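Side-chain contacts in citrate lyase, subunit 1 (Methanosaeta concilii, PDB 6HXI), which probably catalyses the ATP-dependent conversion of citrate and coenzyme A to acetyl-CoA and oxaloacetate, the reaction of ATP citrate lyase: residues P110-K115 with G209-D214; K334-G339 with M357-Y362. All coordinates share one frame; numbering follows the deposited sequence.

Interaction 1 (P110-K115 with G209-D214); sequences PFTPHK and GIVPLD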
loop_
_atom_site.group_PDB
_atom_site.type_symbol
_atom_site.label_atom_id
_atom_site.label_comp_id
_atom_site.label_asym_id
_atom_site.label_seq_id
_atom_site.Cartn_x
_atom_site.Cartn_y
_atom_site.Cartn_z
ATOM N N PRO C 110 59.724 -15.994 48.387
ATOM C CA PRO C 110 61.155 -16.124 48.722
ATOM C C PRO C 110 61.588 -15.259 49.910
ATOM O O PRO C 110 61.059 -14.164 50.106
ATOM C CB PRO C 110 61.866 -15.689 47.435
ATOM C CG PRO C 110 60.895 -14.832 46.723
ATOM C CD PRO C 110 59.537 -15.362 47.060
ATOM N N PHE C 111 62.544 -15.760 50.705
ATOM C CA PHE C 111 63.098 -15.058 51.858
ATOM C C PHE C 111 64.144 -14.075 51.367
ATOM O O PHE C 111 65.147 -14.491 50.771
ATOM C CB PHE C 111 63.711 -16.053 52.868
ATOM C CG PHE C 111 64.447 -15.425 54.035
ATOM C CD1 PHE C 111 63.763 -15.012 55.170
ATOM C CD2 PHE C 111 65.829 -15.269 54.004
ATOM C CE1 PHE C 111 64.446 -14.433 56.246
ATOM C CE2 PHE C 111 66.508 -14.679 55.076
ATOM C CZ PHE C 111 65.813 -14.266 56.190
ATOM N N THR C 112 63.916 -12.775 51.612
ATOM C CA THR C 112 64.877 -11.755 51.213
ATOM C C THR C 112 65.739 -11.353 52.425
ATOM O O THR C 112 65.229 -10.731 53.365
ATOM C CB THR C 112 64.194 -10.600 50.464
ATOM O OG1 THR C 112 63.716 -11.124 49.226
ATOM C CG2 THR C 112 65.139 -9.432 50.163
ATOM N N PRO C 113 67.044 -11.727 52.419
ATOM C CA PRO C 113 67.931 -11.323 53.522
ATOM C C PRO C 113 68.185 -9.823 53.375
ATOM O O PRO C 113 68.633 -9.363 52.318
ATOM C CB PRO C 113 69.199 -12.162 53.293
ATOM C CG PRO C 113 68.852 -13.135 52.189
ATOM C CD PRO C 113 67.793 -12.467 51.387
ATOM N N HIS C 114 67.819 -9.057 54.411
ATOM C CA HIS C 114 67.851 -7.592 54.391
ATOM C C HIS C 114 68.509 -6.932 55.595
ATOM O O HIS C 114 68.643 -7.557 56.655
ATOM C CB HIS C 114 66.403 -7.085 54.285
ATOM C CG HIS C 114 65.545 -7.441 55.463
ATOM N ND1 HIS C 114 64.991 -8.707 55.601
ATOM C CD2 HIS C 114 65.183 -6.689 56.527
ATOM C CE1 HIS C 114 64.325 -8.685 56.743
ATOM N NE2 HIS C 114 64.401 -7.488 57.330
ATOM N N LYS C 115 68.823 -5.625 55.443
ATOM C CA LYS C 115 69.371 -4.761 56.484
ATOM C C LYS C 115 68.353 -3.647 56.750
ATOM O O LYS C 115 67.821 -3.561 57.859
ATOM C CB LYS C 115 70.743 -4.185 56.069
ATOM C CG LYS C 115 71.488 -3.438 57.186
ATOM C CD LYS C 115 71.480 -1.908 56.974
ATOM C CE LYS C 115 72.184 -1.127 58.063
ATOM N NZ LYS C 115 71.418 -1.121 59.339
ATOM N N GLY C 209 67.557 -2.368 43.354
ATOM C CA GLY C 209 66.156 -2.727 43.182
ATOM C C GLY C 209 65.353 -2.538 44.453
ATOM O O GLY C 209 65.932 -2.326 45.524
ATOM N N ILE C 210 64.012 -2.619 44.346
ATOM C CA ILE C 210 63.121 -2.398 45.487
ATOM C C ILE C 210 62.215 -3.631 45.760
ATOM O O ILE C 210 61.543 -4.124 44.853
ATOM C CB ILE C 210 62.362 -1.045 45.303
ATOM C CG1 ILE C 210 61.874 -0.484 46.645
ATOM C CG2 ILE C 210 61.251 -1.086 44.248
ATOM C CD1 ILE C 210 62.777 0.571 47.151
ATOM N N VAL C 211 62.250 -4.143 47.014
ATOM C CA VAL C 211 61.530 -5.355 47.429
ATOM C C VAL C 211 60.505 -5.122 48.574
ATOM O O VAL C 211 60.912 -4.774 49.686
ATOM C CB VAL C 211 62.537 -6.498 47.790
ATOM C CG1 VAL C 211 61.827 -7.739 48.322
ATOM C CG2 VAL C 211 63.410 -6.867 46.597
ATOM N N PRO C 212 59.200 -5.427 48.351
ATOM C CA PRO C 212 58.210 -5.306 49.447
ATOM C C PRO C 212 58.239 -6.548 50.355
ATOM O O PRO C 212 58.173 -7.666 49.836
ATOM C CB PRO C 212 56.880 -5.225 48.693
ATOM C CG PRO C 212 57.108 -6.010 47.445
ATOM C CD PRO C 212 58.562 -5.880 47.095
ATOM N N LEU C 213 58.309 -6.378 51.690
ATOM C CA LEU C 213 58.344 -7.540 52.586
ATOM C C LEU C 213 56.980 -7.919 53.142
ATOM O O LEU C 213 56.646 -9.102 53.200
ATOM C CB LEU C 213 59.380 -7.381 53.709
ATOM C CG LEU C 213 60.863 -7.255 53.275
ATOM C CD1 LEU C 213 61.771 -7.052 54.482
ATOM C CD2 LEU C 213 61.311 -8.447 52.431
ATOM N N ASP C 214 56.195 -6.929 53.552
ATOM C CA ASP C 214 54.839 -7.143 54.060
ATOM C C ASP C 214 53.941 -6.113 53.425
ATOM O O ASP C 214 54.367 -4.975 53.218
ATOM C CB ASP C 214 54.780 -7.095 55.592
ATOM C CG ASP C 214 55.398 -8.320 56.255
ATOM O OD1 ASP C 214 54.686 -9.340 56.410
ATOM O OD2 ASP C 214 56.586 -8.254 56.627
#
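V211 meets T112 tip to tip: its CG1 lies 4.0 Å from T112 OG1 and 4.2 Å from T112 CG2, so the methyl faces both branches of the threonine without a polar bond. Two residues on, L213 divides its two methyls between two partners. L213 CD2 rests against T112 CB at 4.1 Å, while CD1 stands over one face of the H114 imidazole, 3.7 Å from the ring centroid and only 6° off the normal, a centred CH-pi contact. The ring is brought there by a chi1 of 64°, which sets H114 CG between the backbone N and the carbonyl carbon, and it is gripped at its edge: H114 ND1 donates to T112 O at 3.0 Å, nearly straight and in the ring plane, and H114 NE2 is hydrogen-bonded to the carboxylate of E117, just beyond the segment. With an alanine here, L213 CD1 would probably lose the flat surface it rests on, and T112 O and E117 their imidazole partner. The contact lies within the ATP-grasp region, where the loop between strands 106-110 and 118-125 packs on the start of strand 209-220; the adjoining strand 195-206 touches H114 and L213 through T204, and helix 8-18 packs against P212.

Interaction 2 (K334-G339 with M357-Y362); sequences KVLLIG and MALEEY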
loop_
_atom_site.group_PDB
_atom_site.type_symbol
_atom_site.label_atom_id
_atom_site.label_comp_id
_atom_site.label_asym_id
_atom_site.label_seq_id
_atom_site.Cartn_x
_atom_site.Cartn_y
_atom_site.Cartn_z
ATOM N N LYS C 334 9.863 -16.429 64.984
ATOM C CA LYS C 334 10.823 -15.531 64.346
ATOM C C LYS C 334 10.074 -14.289 63.886
ATOM O O LYS C 334 8.891 -14.378 63.576
ATOM C CB LYS C 334 11.543 -16.214 63.171
ATOM C CG LYS C 334 12.705 -17.075 63.626
ATOM C CD LYS C 334 13.317 -17.883 62.511
ATOM C CE LYS C 334 14.477 -18.685 63.051
ATOM N NZ LYS C 334 14.993 -19.655 62.058
ATOM N N VAL C 335 10.738 -13.134 63.868
ATOM C CA VAL C 335 10.116 -11.880 63.430
ATOM C C VAL C 335 10.766 -11.323 62.142
ATOM O O VAL C 335 11.996 -11.280 62.040
ATOM C CB VAL C 335 10.089 -10.848 64.588
ATOM C CG1 VAL C 335 9.643 -9.486 64.100
ATOM C CG2 VAL C 335 9.189 -11.315 65.730
ATOM N N LEU C 336 9.922 -10.922 61.148
ATOM C CA LEU C 336 10.334 -10.286 59.885
ATOM C C LEU C 336 9.903 -8.809 59.881
ATOM O O LEU C 336 8.709 -8.517 59.848
ATOM C CB LEU C 336 9.815 -11.018 58.622
ATOM C CG LEU C 336 10.189 -10.404 57.227
ATOM C CD1 LEU C 336 11.728 -10.192 57.045
ATOM C CD2 LEU C 336 9.628 -11.241 56.084
ATOM N N LEU C 337 10.897 -7.893 59.909
ATOM C CA LEU C 337 10.660 -6.452 59.922
ATOM C C LEU C 337 10.903 -5.834 58.555
ATOM O O LEU C 337 12.048 -5.648 58.146
ATOM C CB LEU C 337 11.499 -5.759 61.016
ATOM C CG LEU C 337 11.323 -6.282 62.452
ATOM C CD1 LEU C 337 12.425 -5.774 63.344
ATOM C CD2 LEU C 337 9.980 -5.877 63.032
ATOM N N ILE C 338 9.808 -5.552 57.843
ATOM C CA ILE C 338 9.798 -4.934 56.511
ATOM C C ILE C 338 9.560 -3.449 56.705
ATOM O O ILE C 338 8.424 -2.964 56.662
ATOM C CB ILE C 338 8.779 -5.602 55.537
ATOM C CG1 ILE C 338 8.823 -7.167 55.651
ATOM C CG2 ILE C 338 9.036 -5.093 54.089
ATOM C CD1 ILE C 338 7.884 -7.957 54.774
ATOM N N GLY C 339 10.642 -2.740 56.970
ATOM C CA GLY C 339 10.561 -1.316 57.255
ATOM C C GLY C 339 11.191 -0.410 56.229
ATOM O O GLY C 339 11.522 -0.834 55.119
ATOM N N MET C 357 4.966 -11.668 46.370
ATOM C CA MET C 357 5.196 -12.870 45.545
ATOM C C MET C 357 6.066 -13.929 46.235
ATOM O O MET C 357 5.765 -15.125 46.146
ATOM C CB MET C 357 5.794 -12.497 44.190
ATOM C CG MET C 357 4.771 -11.956 43.235
ATOM S SD MET C 357 5.485 -11.354 41.703
ATOM C CE MET C 357 4.193 -11.933 40.555
ATOM N N ALA C 358 7.133 -13.478 46.935
ATOM C CA ALA C 358 8.021 -14.371 47.673
ATOM C C ALA C 358 7.310 -14.940 48.897
ATOM O O ALA C 358 7.376 -16.152 49.101
ATOM C CB ALA C 358 9.285 -13.650 48.078
ATOM N N LEU C 359 6.576 -14.084 49.665
ATOM C CA LEU C 359 5.819 -14.494 50.855
ATOM C C LEU C 359 4.748 -15.531 50.524
ATOM O O LEU C 359 4.569 -16.474 51.298
ATOM C CB LEU C 359 5.211 -13.297 51.602
ATOM C CG LEU C 359 6.188 -12.368 52.332
ATOM C CD1 LEU C 359 5.522 -11.059 52.687
ATOM C CD2 LEU C 359 6.754 -13.011 53.581
ATOM N N GLU C 360 4.081 -15.382 49.351
ATOM C CA GLU C 360 3.078 -16.318 48.824
ATOM C C GLU C 360 3.714 -17.690 48.604
ATOM O O GLU C 360 3.105 -18.705 48.947
ATOM C CB GLU C 360 2.503 -15.810 47.493
ATOM C CG GLU C 360 1.274 -14.927 47.633
ATOM C CD GLU C 360 0.777 -14.292 46.345
ATOM O OE1 GLU C 360 1.518 -13.470 45.754
ATOM O OE2 GLU C 360 -0.378 -14.578 45.957
ATOM N N GLU C 361 4.939 -17.713 48.034
ATOM C CA GLU C 361 5.689 -18.936 47.747
ATOM C C GLU C 361 6.192 -19.654 48.986
ATOM O O GLU C 361 6.271 -20.884 48.982
ATOM C CB GLU C 361 6.842 -18.662 46.771
ATOM C CG GLU C 361 6.458 -19.008 45.344
ATOM C CD GLU C 361 7.536 -18.782 44.306
ATOM O OE1 GLU C 361 8.630 -19.378 44.440
ATOM O OE2 GLU C 361 7.272 -18.035 43.335
ATOM N N TYR C 362 6.542 -18.891 50.035
ATOM C CA TYR C 362 7.044 -19.414 51.307
ATOM C C TYR C 362 5.946 -19.633 52.366
ATOM O O TYR C 362 6.283 -19.901 53.515
ATOM C CB TYR C 362 8.185 -18.525 51.843
ATOM C CG TYR C 362 9.536 -18.931 51.301
ATOM C CD1 TYR C 362 9.975 -18.480 50.060
ATOM C CD2 TYR C 362 10.363 -19.796 52.010
ATOM C CE1 TYR C 362 11.206 -18.879 49.540
ATOM C CE2 TYR C 362 11.596 -20.201 51.501
ATOM C CZ TYR C 362 12.010 -19.742 50.264
ATOM O OH TYR C 362 13.220 -20.140 49.755
#
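L359 reaches from helix 348-361 into the side chains of strand 334-338, overlapping L336 with one methyl and I338 with the other. L359 CD2 lies 4.2 Å from L336 CD2, and L359 CD1 lies 4.4 Å from I338 CD1, so the forked end of the leucine spans two strand residues that are two positions apart and project from the same face of the sheet. L336 extends its branched end with CG anti to the backbone N (chi1 179°), which carries CD2 out toward the helix. I338 likewise stretches its longer branch, CD1 anti to CA (chi2 180°), to meet the other methyl. The contact is purely apolar and rather light, burying 75 Å² in all, with the backbones well separated: the nearest CA atoms, L336 and L359, are 10.9 Å apart. This is the packing of a helix on a parallel sheet in an alpha/beta domain, with strand 334-338 leading through helix 348-361 and the short helix 363-368 to the neighbouring parallel strand 371-376. All three touching residues are buried. Helix 382-396 supplies M389, L392 and L396 against L359, while I338 also touches I373 of strand 371-376 and M276.

Interactions 1 and 2 come in series along the chain, 110-115 with 209-214 closing before 334-339 with 357-362 begins. Their centres are 55 Å apart, on opposite sides of the chain's centre, and their nearest atoms are about 41 Å apart. They share no sheet: interaction 1 joins a loop to strand 209-220 of an antiparallel sheet in the ATP-grasp region, whereas interaction 2 packs a helix on the parallel sheet of the citrate-binding region. Each therefore belongs to the packing of its own region. Citrate lies nearer the second contact, about 11 Å from the side chain of I338, too far for direct touch.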